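PDB 1PG6: hypothetical protein SpyM3_0169 from Streptococcus pyogenes, which is of unknown function but belongs to the AIM24 family of the cupin clan and binds calcium ions in the crystal. Local coordinates for residues 15-20 against 101-106; 35-40 against 127-132; 114-119 against 178-183; 161-166 against 228-233; 184-187 against 191-194. All coordinates share one frame; numbering follows the deposited sequence.

Contact 1. Residues 15-20 against 101-106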
# COMPACT_ATOMS: atom_id res chain seq x y z
N PHE A 15 0.69 6.60 16.32
CA PHE A 15 1.90 6.58 15.51
C PHE A 15 2.61 7.92 15.48
O PHE A 15 2.04 8.96 15.82
CB PHE A 15 1.57 6.14 14.09
CG PHE A 15 0.67 7.10 13.36
CD1 PHE A 15 1.21 8.13 12.59
CD2 PHE A 15 -0.71 7.01 13.47
CE1 PHE A 15 0.39 9.05 11.94
CE2 PHE A 15 -1.54 7.92 12.82
CZ PHE A 15 -0.99 8.94 12.06
N THR A 16 3.88 7.90 15.08
CA THR A 16 4.68 9.10 14.96
C THR A 16 5.60 8.94 13.77
O THR A 16 6.56 8.17 13.81
CB THR A 16 5.53 9.35 16.23
OG1 THR A 16 4.68 9.55 17.36
CG2 THR A 16 6.40 10.59 16.04
N ILE A 17 5.29 9.65 12.68
CA ILE A 17 6.11 9.61 11.48
C ILE A 17 7.20 10.64 11.70
O ILE A 17 6.92 11.80 12.02
CB ILE A 17 5.31 10.00 10.21
CG1 ILE A 17 4.23 8.95 9.93
CG2 ILE A 17 6.25 10.11 9.02
CD1 ILE A 17 3.32 9.32 8.76
N ASP A 18 8.45 10.22 11.56
CA ASP A 18 9.57 11.14 11.76
C ASP A 18 9.43 12.34 10.80
O ASP A 18 9.18 12.15 9.61
CB ASP A 18 10.88 10.42 11.49
CG ASP A 18 12.03 11.04 12.23
OD1 ASP A 18 12.30 10.61 13.37
OD2 ASP A 18 12.66 11.96 11.67
N GLN A 19 9.60 13.55 11.32
CA GLN A 19 9.47 14.75 10.49
C GLN A 19 10.80 15.30 9.98
O GLN A 19 10.85 15.96 8.95
CB GLN A 19 8.77 15.87 11.27
CG GLN A 19 7.46 15.48 11.92
CD GLN A 19 6.96 16.55 12.88
OE1 GLN A 19 6.62 17.66 12.47
NE2 GLN A 19 6.92 16.22 14.16
N ASN A 20 11.87 15.04 10.72
CA ASN A 20 13.18 15.54 10.32
C ASN A 20 13.86 14.63 9.31
O ASN A 20 14.60 15.11 8.44
CB ASN A 20 14.08 15.71 11.54
CG ASN A 20 13.52 16.69 12.54
OD1 ASN A 20 13.25 17.84 12.21
ND2 ASN A 20 13.35 16.23 13.78
N GLY A 101 11.30 7.14 0.07
CA GLY A 101 10.23 8.07 -0.20
C GLY A 101 9.62 8.69 1.04
O GLY A 101 10.33 8.99 1.99
N GLN A 102 8.31 8.86 1.02
CA GLN A 102 7.59 9.46 2.13
C GLN A 102 6.47 8.55 2.62
O GLN A 102 6.17 7.52 2.02
CB GLN A 102 6.99 10.81 1.71
CG GLN A 102 8.04 11.90 1.39
CD GLN A 102 7.41 13.22 0.95
OE1 GLN A 102 7.91 14.31 1.29
NE2 GLN A 102 6.34 13.14 0.18
N ILE A 103 5.87 8.94 3.74
CA ILE A 103 4.76 8.20 4.33
C ILE A 103 3.63 9.20 4.54
O ILE A 103 3.87 10.35 4.92
CB ILE A 103 5.15 7.59 5.70
CG1 ILE A 103 6.26 6.55 5.51
CG2 ILE A 103 3.92 6.94 6.35
CD1 ILE A 103 6.84 6.03 6.82
N VAL A 104 2.41 8.77 4.28
CA VAL A 104 1.25 9.64 4.48
C VAL A 104 0.24 8.85 5.29
O VAL A 104 -0.01 7.68 5.03
CB VAL A 104 0.63 10.09 3.12
CG1 VAL A 104 0.24 8.88 2.28
CG2 VAL A 104 -0.57 10.99 3.37
N ALA A 105 -0.32 9.50 6.31
CA ALA A 105 -1.32 8.87 7.16
C ALA A 105 -2.69 9.37 6.75
O ALA A 105 -2.90 10.57 6.60
CB ALA A 105 -1.05 9.21 8.62
N LEU A 106 -3.63 8.45 6.56
CA LEU A 106 -4.97 8.80 6.15
C LEU A 106 -5.99 8.22 7.13
O LEU A 106 -5.96 7.03 7.44
CB LEU A 106 -5.22 8.27 4.73
CG LEU A 106 -4.29 8.84 3.64
CD1 LEU A 106 -4.47 8.07 2.34
CD2 LEU A 106 -4.60 10.32 3.42
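Ile17 lies across Ile103, and Phe15 reaches Ala105. The strands behind these side chains are not hydrogen-bonded to each other: the axes of 15-17 and 103-106 stay 9.0 Å apart and run at 145°, roughly antiparallel. Such spacing fits edge strands of two different sheets meeting through side chains, since 14-17 borders the four-stranded sheet and 103-108 borders a six-stranded one. On both strands alternate residues face the partner, Phe15 and Ile17 from one side, Ile103 and Ala105 from the other, while Val104 and Leu106 turn away.

The Ile17 side chain can be followed outward. CB is set back and makes no close approach. CG1 sits opposite the carbonyl carbon (chi1 -66°) and begins the contact, 4.1 Å from Ile103 CG2. With chi2 at 175° the chain continues extended, which carries CD1 to the partner strand. There CD1 of Ile17 presses to 3.4 Å from CG2 of Ile103, tighter than usual for two carbons; the same methyl is 4.0 Å from Ile103 CB and, more loosely, 4.4 Å from Ala105 CB. Phe15 supplies the second point: its CZ is 3.5 Å from the Ala105 methyl, which approaches the ring obliquely.

Pro24 touches both isoleucines, and Thr157 touches both Phe15 and Ala105, so each point has a further residue packed on both partners. All the contacts across the segments join carbon to carbon, and no hydrogen bond spans them. With all four touching residues partly exposed, the chemistry implies an apolar seam near the surface, probably held by close fit and the hydrophobic effect.

Contact 2. Residues 35-40 against 127-132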
# COMPACT_ATOMS: atom_id res chain seq x y z
N SER A 35 -3.59 -4.15 17.73
CA SER A 35 -2.89 -4.79 16.63
C SER A 35 -2.80 -3.87 15.42
O SER A 35 -3.48 -2.85 15.34
CB SER A 35 -3.60 -6.07 16.21
OG SER A 35 -4.83 -5.78 15.58
N VAL A 36 -1.96 -4.26 14.46
CA VAL A 36 -1.80 -3.49 13.25
C VAL A 36 -1.31 -4.37 12.12
O VAL A 36 -0.48 -5.25 12.32
CB VAL A 36 -0.79 -2.33 13.46
CG1 VAL A 36 0.54 -2.88 13.94
CG2 VAL A 36 -0.62 -1.55 12.18
N TYR A 37 -1.85 -4.13 10.93
CA TYR A 37 -1.45 -4.87 9.74
C TYR A 37 -0.24 -4.11 9.20
O TYR A 37 -0.23 -2.88 9.22
CB TYR A 37 -2.55 -4.84 8.67
CG TYR A 37 -3.85 -5.51 9.06
CD1 TYR A 37 -4.87 -4.80 9.70
CD2 TYR A 37 -4.07 -6.86 8.77
CE1 TYR A 37 -6.07 -5.41 10.03
CE2 TYR A 37 -5.27 -7.48 9.11
CZ TYR A 37 -6.27 -6.75 9.73
OH TYR A 37 -7.46 -7.37 10.05
N LEU A 38 0.75 -4.83 8.70
CA LEU A 38 1.94 -4.17 8.17
C LEU A 38 2.53 -4.83 6.94
O LEU A 38 2.39 -6.04 6.72
CB LEU A 38 3.03 -4.09 9.25
CG LEU A 38 3.45 -5.40 9.90
CD1 LEU A 38 4.97 -5.56 9.88
CD2 LEU A 38 2.93 -5.43 11.32
N GLN A 39 3.17 -4.00 6.13
CA GLN A 39 3.84 -4.44 4.91
C GLN A 39 4.85 -5.51 5.31
O GLN A 39 5.66 -5.30 6.21
CB GLN A 39 4.57 -3.24 4.29
CG GLN A 39 5.49 -3.54 3.13
CD GLN A 39 6.27 -2.31 2.71
OE1 GLN A 39 5.75 -1.43 2.01
NE2 GLN A 39 7.52 -2.22 3.15
N GLN A 40 4.79 -6.66 4.65
CA GLN A 40 5.71 -7.74 4.99
C GLN A 40 7.14 -7.24 4.98
O GLN A 40 7.57 -6.57 4.04
CB GLN A 40 5.58 -8.90 4.00
CG GLN A 40 6.38 -10.11 4.41
CD GLN A 40 6.57 -11.12 3.29
OE1 GLN A 40 6.95 -12.26 3.54
NE2 GLN A 40 6.33 -10.69 2.06
N ALA A 127 -9.42 -1.69 11.44
CA ALA A 127 -9.89 -1.52 10.07
C ALA A 127 -9.82 -2.84 9.31
O ALA A 127 -9.30 -3.83 9.81
CB ALA A 127 -9.07 -0.45 9.35
N GLN A 128 -10.33 -2.82 8.08
CA GLN A 128 -10.34 -4.01 7.24
C GLN A 128 -9.87 -3.64 5.83
O GLN A 128 -9.82 -2.47 5.46
CB GLN A 128 -11.77 -4.56 7.17
CG GLN A 128 -11.88 -6.02 6.74
CD GLN A 128 -11.72 -6.98 7.91
OE1 GLN A 128 -11.63 -8.20 7.71
NE2 GLN A 128 -11.69 -6.45 9.13
N TYR A 129 -9.50 -4.65 5.04
CA TYR A 129 -9.05 -4.40 3.68
C TYR A 129 -9.37 -5.59 2.79
O TYR A 129 -9.56 -6.71 3.27
CB TYR A 129 -7.54 -4.13 3.66
CG TYR A 129 -6.68 -5.38 3.74
CD1 TYR A 129 -6.35 -6.09 2.59
CD2 TYR A 129 -6.24 -5.86 4.97
CE1 TYR A 129 -5.59 -7.26 2.66
CE2 TYR A 129 -5.49 -7.04 5.05
CZ TYR A 129 -5.17 -7.72 3.89
OH TYR A 129 -4.43 -8.88 3.97
N LYS A 130 -9.42 -5.33 1.49
CA LYS A 130 -9.67 -6.39 0.53
C LYS A 130 -8.78 -6.14 -0.68
O LYS A 130 -8.54 -4.99 -1.07
CB LYS A 130 -11.14 -6.39 0.09
CG LYS A 130 -11.47 -7.52 -0.86
CD LYS A 130 -12.91 -7.43 -1.36
CE LYS A 130 -13.22 -8.57 -2.31
NZ LYS A 130 -12.27 -8.60 -3.47
N MSE A 131 -8.29 -7.22 -1.28
CA MSE A 131 -7.44 -7.15 -2.46
C MSE A 131 -8.28 -7.52 -3.67
O MSE A 131 -9.13 -8.40 -3.60
CB MSE A 131 -6.28 -8.15 -2.34
CG MSE A 131 -5.42 -8.02 -1.10
SE MSE A 131 -4.50 -6.32 -1.00
CE MSE A 131 -3.31 -6.55 -2.50
N GLU A 132 -8.04 -6.84 -4.79
CA GLU A 132 -8.78 -7.12 -6.02
C GLU A 132 -7.86 -7.10 -7.23
O GLU A 132 -7.17 -6.12 -7.48
CB GLU A 132 -9.90 -6.11 -6.23
CG GLU A 132 -10.60 -6.28 -7.58
CD GLU A 132 -11.55 -5.14 -7.91
OE1 GLU A 132 -12.58 -5.00 -7.21
OE2 GLU A 132 -11.27 -4.38 -8.86
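Tyr37 has the largest area buried here, 74 Å², and receives the edge of the Tyr129 ring on one face. The geometry is a T-shaped (edge-to-face) pair: ring centroids lie 5.7 Å apart and the planes stand at 84°. The touching atom is Tyr129 CE2, 4.0 Å from CD2 of Tyr37 and 4.1 Å from CE2 of the same ring, so the edge addresses one side of the ring more than its middle. Tyr129 gets there with CG between its backbone N and carbonyl carbon (chi1 79°), which lifts the ring off its own strand toward Tyr37.

Ala127 adds a backbone contribution. Its carbonyl O comes within 3.6 Å of CE1 of Tyr37, approaching the ring obliquely. The far end of Tyr129 is held in place by a hydrogen bond between its hydroxyl and the backbone N of Ser79. No hydrogen bond crosses between the two segments.

The pair bridges two antiparallel sheets, consistent with the all-beta architecture expected of the cupin clan. Strand 35-39 is an inner strand, lying between 82-87 and 120-124, whereas 128-133 is the outermost strand of another six-stranded sheet, with 148-153 beside it. Leu123 from strand 120-124 touches both tyrosines, Gln84 from 82-87 meets Tyr37, and Met150 from 148-153 lies against Tyr129.

Contact 3. Residues 114-119 against 178-183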
# COMPACT_ATOMS: atom_id res chain seq x y z
N ARG A 114 -8.20 3.40 -1.94
CA ARG A 114 -7.74 2.25 -2.70
C ARG A 114 -6.24 2.55 -2.88
O ARG A 114 -5.84 3.71 -2.95
CB ARG A 114 -8.43 2.17 -4.07
CG ARG A 114 -9.95 2.04 -4.00
CD ARG A 114 -10.53 1.71 -5.37
NE ARG A 114 -11.97 1.97 -5.48
CZ ARG A 114 -12.93 1.15 -5.04
NH1 ARG A 114 -12.62 -0.00 -4.46
NH2 ARG A 114 -14.20 1.48 -5.20
N LEU A 115 -5.43 1.50 -2.92
CA LEU A 115 -3.99 1.67 -3.07
C LEU A 115 -3.40 0.66 -4.02
O LEU A 115 -3.85 -0.48 -4.11
CB LEU A 115 -3.27 1.50 -1.73
CG LEU A 115 -3.81 2.16 -0.47
CD1 LEU A 115 -4.98 1.35 0.06
CD2 LEU A 115 -2.70 2.21 0.58
N ASN A 116 -2.36 1.09 -4.73
CA ASN A 116 -1.65 0.22 -5.66
C ASN A 116 -0.69 -0.67 -4.89
O ASN A 116 -0.39 -0.40 -3.72
CB ASN A 116 -0.84 1.06 -6.64
CG ASN A 116 -1.60 1.38 -7.88
OD1 ASN A 116 -1.57 2.51 -8.37
ND2 ASN A 116 -2.30 0.39 -8.42
N ASP A 117 -0.20 -1.71 -5.56
CA ASP A 117 0.75 -2.63 -4.97
C ASP A 117 2.01 -1.89 -4.58
O ASP A 117 2.57 -1.11 -5.37
CB ASP A 117 1.15 -3.74 -5.96
CG ASP A 117 0.15 -4.87 -6.00
OD1 ASP A 117 -0.31 -5.30 -4.91
OD2 ASP A 117 -0.16 -5.34 -7.11
N GLY A 118 2.46 -2.14 -3.36
CA GLY A 118 3.67 -1.52 -2.87
C GLY A 118 3.40 -0.24 -2.11
O GLY A 118 4.28 0.24 -1.41
N ALA A 119 2.21 0.33 -2.23
CA ALA A 119 1.91 1.58 -1.53
C ALA A 119 1.48 1.38 -0.08
O ALA A 119 1.48 2.33 0.71
CB ALA A 119 0.84 2.37 -2.28
N ILE A 178 -3.48 9.26 -15.20
CA ILE A 178 -2.09 9.26 -14.75
C ILE A 178 -1.44 7.88 -14.87
O ILE A 178 -2.09 6.86 -14.67
CB ILE A 178 -2.03 9.65 -13.25
CG1 ILE A 178 -2.81 10.95 -13.02
CG2 ILE A 178 -0.58 9.82 -12.81
CD1 ILE A 178 -3.04 11.24 -11.57
N ASP A 179 -0.16 7.88 -15.21
CA ASP A 179 0.64 6.66 -15.31
C ASP A 179 0.41 5.96 -13.97
O ASP A 179 0.69 6.54 -12.91
CB ASP A 179 2.11 7.06 -15.50
CG ASP A 179 3.06 5.89 -15.51
OD1 ASP A 179 2.67 4.76 -15.16
OD2 ASP A 179 4.23 6.13 -15.87
N ASN A 180 -0.09 4.73 -13.98
CA ASN A 180 -0.39 4.05 -12.72
C ASN A 180 0.83 3.80 -11.84
O ASN A 180 0.70 3.62 -10.63
CB ASN A 180 -1.11 2.73 -12.97
CG ASN A 180 -1.76 2.17 -11.72
OD1 ASN A 180 -1.52 1.03 -11.32
ND2 ASN A 180 -2.59 2.99 -11.09
N ALA A 181 2.02 3.79 -12.45
CA ALA A 181 3.26 3.57 -11.70
C ALA A 181 3.53 4.74 -10.76
O ALA A 181 4.34 4.63 -9.84
CB ALA A 181 4.42 3.40 -12.67
N HIS A 182 2.84 5.85 -11.00
CA HIS A 182 2.99 7.05 -10.17
C HIS A 182 1.82 7.27 -9.22
O HIS A 182 1.76 8.27 -8.50
CB HIS A 182 3.16 8.29 -11.06
CG HIS A 182 4.51 8.40 -11.69
ND1 HIS A 182 5.59 8.96 -11.05
CD2 HIS A 182 4.97 7.96 -12.89
CE1 HIS A 182 6.66 8.87 -11.83
NE2 HIS A 182 6.31 8.27 -12.95
N VAL A 183 0.88 6.33 -9.22
CA VAL A 183 -0.29 6.45 -8.35
C VAL A 183 -0.09 5.70 -7.05
O VAL A 183 0.16 4.50 -7.04
CB VAL A 183 -1.56 5.92 -9.07
CG1 VAL A 183 -2.75 5.92 -8.12
CG2 VAL A 183 -1.85 6.79 -10.29
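Asn116 and Asn180 bring their amides together from opposite directions, with Val183 beside them; all three residues are buried. The polar approaches come first. The amide planes are 78° apart, so the groups meet crosswise. The Asn116 amide is probably turned over in the model, which leaves the identity of its two end atoms open. The atom modelled as OD1 of Asn116 is 2.9 Å from ND2 of Asn180 and 3.0 Å from the carbonyl O of Val183; with the amide turned back, hydrogen bonds in this cluster, such as one to Val183 O, become possible, but the model does not decide them. Asn180 reaches the meeting point because its CG lies opposite the backbone N (chi1 -164°), although its CB starts off to one side.

Van der Waals contact is slight: the Val183 side chain meets the Asn116 amide through CB, 3.5 Å from the atom modelled as OD1.

In the fold, 178-183 is the passage from the end of strand 174-179, in a three-stranded sheet, to strand 183-187, in a six-stranded sheet where 113-116 is its neighbour. The amides therefore meet where the chain steps between two sheets, and Ile194, from an edge strand of the three-stranded sheet, touches both asparagines.

Local backbone bonds shape each side. Residues 116-119 form a type II beta turn, closed by Ala119 N to Asn116 O at 3.1 Å, with Gly118 taking the positive phi. On the other segment, Asp179 makes an Asx turn: its OD1 accepts from Ala181 N at 3.0 Å, from above the carboxylate plane. The 3-10 segment 180-182 follows, and Val183 N bonds to Asn180 O at 3.1 Å.

Contact 4. Residues 161-166 against 228-233. With CA (calcium ion), chain B.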
# COMPACT_ATOMS: atom_id res chain seq x y z
N ASN A 161 2.84 4.54 1.63
CA ASN A 161 4.22 4.98 1.39
C ASN A 161 4.47 5.17 -0.10
O ASN A 161 3.87 4.49 -0.93
CB ASN A 161 5.18 3.91 1.93
CG ASN A 161 5.29 2.73 1.00
OD1 ASN A 161 6.11 2.73 0.09
ND2 ASN A 161 4.44 1.73 1.20
N SER A 162 5.37 6.08 -0.44
CA SER A 162 5.69 6.35 -1.84
C SER A 162 7.13 6.08 -2.20
O SER A 162 7.99 6.01 -1.33
CB SER A 162 5.44 7.82 -2.16
OG SER A 162 6.35 8.62 -1.41
N PHE A 163 7.38 5.92 -3.49
CA PHE A 163 8.74 5.81 -4.00
C PHE A 163 8.86 7.22 -4.58
O PHE A 163 8.17 7.58 -5.53
CB PHE A 163 8.84 4.78 -5.12
CG PHE A 163 10.20 4.74 -5.78
CD1 PHE A 163 11.37 4.83 -5.02
CD2 PHE A 163 10.31 4.59 -7.15
CE1 PHE A 163 12.63 4.78 -5.63
CE2 PHE A 163 11.57 4.54 -7.78
CZ PHE A 163 12.73 4.63 -7.01
N GLY A 164 9.72 8.04 -3.98
CA GLY A 164 9.85 9.41 -4.43
C GLY A 164 9.00 10.28 -3.52
O GLY A 164 8.59 9.85 -2.44
N SER A 165 8.74 11.52 -3.95
CA SER A 165 7.95 12.47 -3.16
C SER A 165 6.47 12.40 -3.51
O SER A 165 6.11 12.06 -4.63
CB SER A 165 8.47 13.89 -3.38
OG SER A 165 9.84 14.00 -2.99
N ILE A 166 5.62 12.74 -2.54
CA ILE A 166 4.17 12.71 -2.70
C ILE A 166 3.51 14.04 -3.01
O ILE A 166 3.84 15.06 -2.41
CB ILE A 166 3.48 12.14 -1.43
CG1 ILE A 166 3.90 10.69 -1.22
CG2 ILE A 166 1.94 12.24 -1.56
CD1 ILE A 166 3.43 10.11 0.12
N GLU A 228 9.34 0.81 -11.74
CA GLU A 228 9.65 0.02 -12.92
C GLU A 228 10.69 0.71 -13.79
O GLU A 228 11.61 0.06 -14.30
CB GLU A 228 8.39 -0.25 -13.73
CG GLU A 228 8.63 -1.13 -14.94
CD GLU A 228 7.35 -1.74 -15.47
OE1 GLU A 228 7.42 -2.51 -16.45
OE2 GLU A 228 6.28 -1.45 -14.90
N GLN A 229 10.54 2.02 -13.96
CA GLN A 229 11.49 2.79 -14.76
C GLN A 229 12.86 2.79 -14.11
O GLN A 229 13.88 2.69 -14.79
CB GLN A 229 11.01 4.23 -14.94
CG GLN A 229 9.82 4.40 -15.87
CD GLN A 229 10.13 3.97 -17.29
OE1 GLN A 229 11.11 4.41 -17.89
NE2 GLN A 229 9.28 3.11 -17.84
N PHE A 230 12.88 2.91 -12.78
CA PHE A 230 14.16 2.90 -12.08
C PHE A 230 14.84 1.55 -12.26
O PHE A 230 16.05 1.48 -12.54
CB PHE A 230 13.98 3.22 -10.59
CG PHE A 230 15.28 3.25 -9.83
CD1 PHE A 230 16.31 4.11 -10.20
CD2 PHE A 230 15.48 2.40 -8.75
CE1 PHE A 230 17.53 4.12 -9.52
CE2 PHE A 230 16.69 2.40 -8.05
CZ PHE A 230 17.71 3.26 -8.44
N ALA A 231 14.08 0.47 -12.09
CA ALA A 231 14.63 -0.87 -12.26
C ALA A 231 15.22 -1.00 -13.66
O ALA A 231 16.24 -1.67 -13.86
CB ALA A 231 13.53 -1.91 -12.04
N GLY A 232 14.58 -0.35 -14.62
CA GLY A 232 15.05 -0.40 -15.99
C GLY A 232 16.43 0.21 -16.18
O GLY A 232 17.20 -0.26 -17.02
N THR A 233 16.75 1.24 -15.41
CA THR A 233 18.05 1.90 -15.52
C THR A 233 19.15 1.04 -14.91
O THR A 233 20.33 1.22 -15.19
CB THR A 233 18.06 3.28 -14.81
OG1 THR A 233 18.05 3.09 -13.38
CG2 THR A 233 16.87 4.11 -15.22
CA CA B . 8.37 4.16 0.27
O HOH W 1 8.61 5.87 2.06
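Phe163 meets Phe230 at the end of its ring, and this one pair carries the contact between the loop and the helix. In its close part, CE2 of Phe163 is 3.9 Å from CB of Phe230, which lies at the edge of the Phe163 ring near its plane; CZ of Phe163 is likewise 3.9 Å from CD2 of Phe230. The rings are oblique, with centroids 5.9 Å apart and planes at 51°, and make neither a stack nor an edge-to-face pair. Both CG atoms lie opposite their backbone N, sending the rings out across the 10.2 Å between the CA atoms of Phe163 and Phe230.

The buried loop end is firmly fixed. Beside Phe163, a calcium ion is bound by Asn161 OD1 at 2.7 Å, Ser162 O at 2.5 Å and a water, with Thr99 completing the protein share of the site. Ser162 OG also donates to Gly164 O.

The helix side is looser. Phe230 is exposed and also touches a crystal neighbour, so the lattice may influence its position. Only 80 Å² is buried in all. Within the helix, Phe230 O accepts from both the N and OG1 of Thr233, the hydroxyl at 2.7 Å along a lone pair.

The loop links strand 156-161 of one six-stranded sheet to 166-171 of another. Helix 227-234 follows strand 219-223, whose Gln223 touches Phe163, as does Leu225 in the connection to the helix.

Contact 5. Residues 184-187 against 191-194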
# COMPACT_ATOMS: atom_id res chain seq x y z
N VAL A 184 -0.18 6.42 -5.93
CA VAL A 184 0.00 5.81 -4.62
C VAL A 184 -1.31 5.28 -4.05
O VAL A 184 -1.46 4.08 -3.79
CB VAL A 184 0.60 6.82 -3.61
CG1 VAL A 184 0.74 6.18 -2.23
CG2 VAL A 184 1.95 7.32 -4.11
N ALA A 185 -2.26 6.19 -3.84
CA ALA A 185 -3.55 5.83 -3.27
C ALA A 185 -4.57 6.88 -3.69
O ALA A 185 -4.21 8.00 -4.05
CB ALA A 185 -3.44 5.79 -1.75
N TRP A 186 -5.85 6.53 -3.65
CA TRP A 186 -6.88 7.48 -4.05
C TRP A 186 -8.21 7.20 -3.37
O TRP A 186 -8.45 6.09 -2.89
CB TRP A 186 -7.02 7.49 -5.57
CG TRP A 186 -7.54 6.20 -6.16
CD1 TRP A 186 -8.84 5.91 -6.47
CD2 TRP A 186 -6.78 5.04 -6.51
NE1 TRP A 186 -8.94 4.65 -6.99
CE2 TRP A 186 -7.69 4.09 -7.03
CE3 TRP A 186 -5.42 4.71 -6.44
CZ2 TRP A 186 -7.28 2.82 -7.47
CZ3 TRP A 186 -5.01 3.45 -6.88
CH2 TRP A 186 -5.94 2.52 -7.40
N SER A 187 -9.07 8.21 -3.32
CA SER A 187 -10.38 8.07 -2.68
C SER A 187 -11.21 6.94 -3.28
O SER A 187 -11.30 6.80 -4.50
CB SER A 187 -11.16 9.38 -2.79
OG SER A 187 -10.53 10.41 -2.05
N ASP A 191 -14.23 7.28 -9.33
CA ASP A 191 -14.40 6.23 -10.32
C ASP A 191 -13.02 6.07 -10.93
O ASP A 191 -12.38 7.05 -11.30
CB ASP A 191 -15.40 6.66 -11.40
CG ASP A 191 -16.80 6.85 -10.85
OD1 ASP A 191 -17.02 7.81 -10.08
OD2 ASP A 191 -17.68 6.03 -11.18
N TYR A 192 -12.54 4.83 -11.03
CA TYR A 192 -11.21 4.62 -11.59
C TYR A 192 -11.19 3.45 -12.55
O TYR A 192 -12.04 2.55 -12.50
CB TYR A 192 -10.20 4.38 -10.47
CG TYR A 192 -10.11 2.93 -10.03
CD1 TYR A 192 -9.15 2.08 -10.58
CD2 TYR A 192 -10.97 2.42 -9.07
CE1 TYR A 192 -9.05 0.76 -10.18
CE2 TYR A 192 -10.89 1.09 -8.67
CZ TYR A 192 -9.93 0.27 -9.22
OH TYR A 192 -9.81 -1.04 -8.81
N ASP A 193 -10.20 3.46 -13.44
CA ASP A 193 -10.04 2.40 -14.42
C ASP A 193 -8.58 2.31 -14.87
O ASP A 193 -8.06 3.23 -15.50
CB ASP A 193 -10.92 2.67 -15.64
CG ASP A 193 -10.74 1.63 -16.74
OD1 ASP A 193 -11.24 1.86 -17.86
OD2 ASP A 193 -10.10 0.60 -16.48
N ILE A 194 -7.93 1.21 -14.52
CA ILE A 194 -6.54 0.98 -14.92
C ILE A 194 -6.59 0.24 -16.25
O ILE A 194 -7.21 -0.82 -16.35
CB ILE A 194 -5.80 0.13 -13.86
CG1 ILE A 194 -5.75 0.89 -12.53
CG2 ILE A 194 -4.39 -0.19 -14.34
CD1 ILE A 194 -5.17 0.11 -11.37
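Trp186 and Tyr192 are the closest backbone positions of the two strands, yet their CA atoms are 9.2 Å apart, too far for neighbours in one sheet. The short connection after Ser187 thus carries the chain from a six-stranded antiparallel sheet (183-187) to the edge of a three-stranded one (191-195), consistent with two facing layers of a beta sandwich. Strand 184-187 carries a classic beta bulge, where Val184 and Ala185 both face Tyr221.

Trp186 and Tyr192 meet between the layers. Each has CG between its backbone N and carbonyl carbon (chi1 66° for Trp186), which points both rings into the interface. They form an edge-to-face pair in which the indole presents its edge to the phenol face, with planes at 62° and six-membered-ring centroids 5.0 Å apart. Phe214 makes another edge-to-face pair with Trp186, and Tyr192 OH is hydrogen-bonded to Gln134 OE1, which fixes the far end of the phenol. Along the indole edge, NE1 of Trp186 is 3.7 Å from CG of Tyr192, while CZ2 of Trp186 sits 3.6 Å above the plane of the Tyr192 ring, over its centre.

In the fold
Contacts 3 and 5 lie closest, with centres 8 Å apart, because strands 113-116 and 183-187 are neighbours in one sheet: Arg114 N is 2.9 Å from Trp186 O. Contact 3 reaches the calcium ligand Asn161 of contact 4 and probably helps to position it: Ala119 O lies 2.8 Å from Asn161 N and Gly118 O lies 3.0 Å from Asn161 ND2, both probable hydrogen bonds. Contact 1 joins the same loop by a probable hydrogen bond, Gln102 O to Ser162 N at 3.0 Å, and its Ile103 side chain is about 6 Å from that same ion. Contact 2, centred 22 Å from contact 4, touches contact 3 (Met131 CE to Asp117 OD1 4.0 Å) and contact 5 (Glu132 OE2 to Tyr192 OH 3.6 Å).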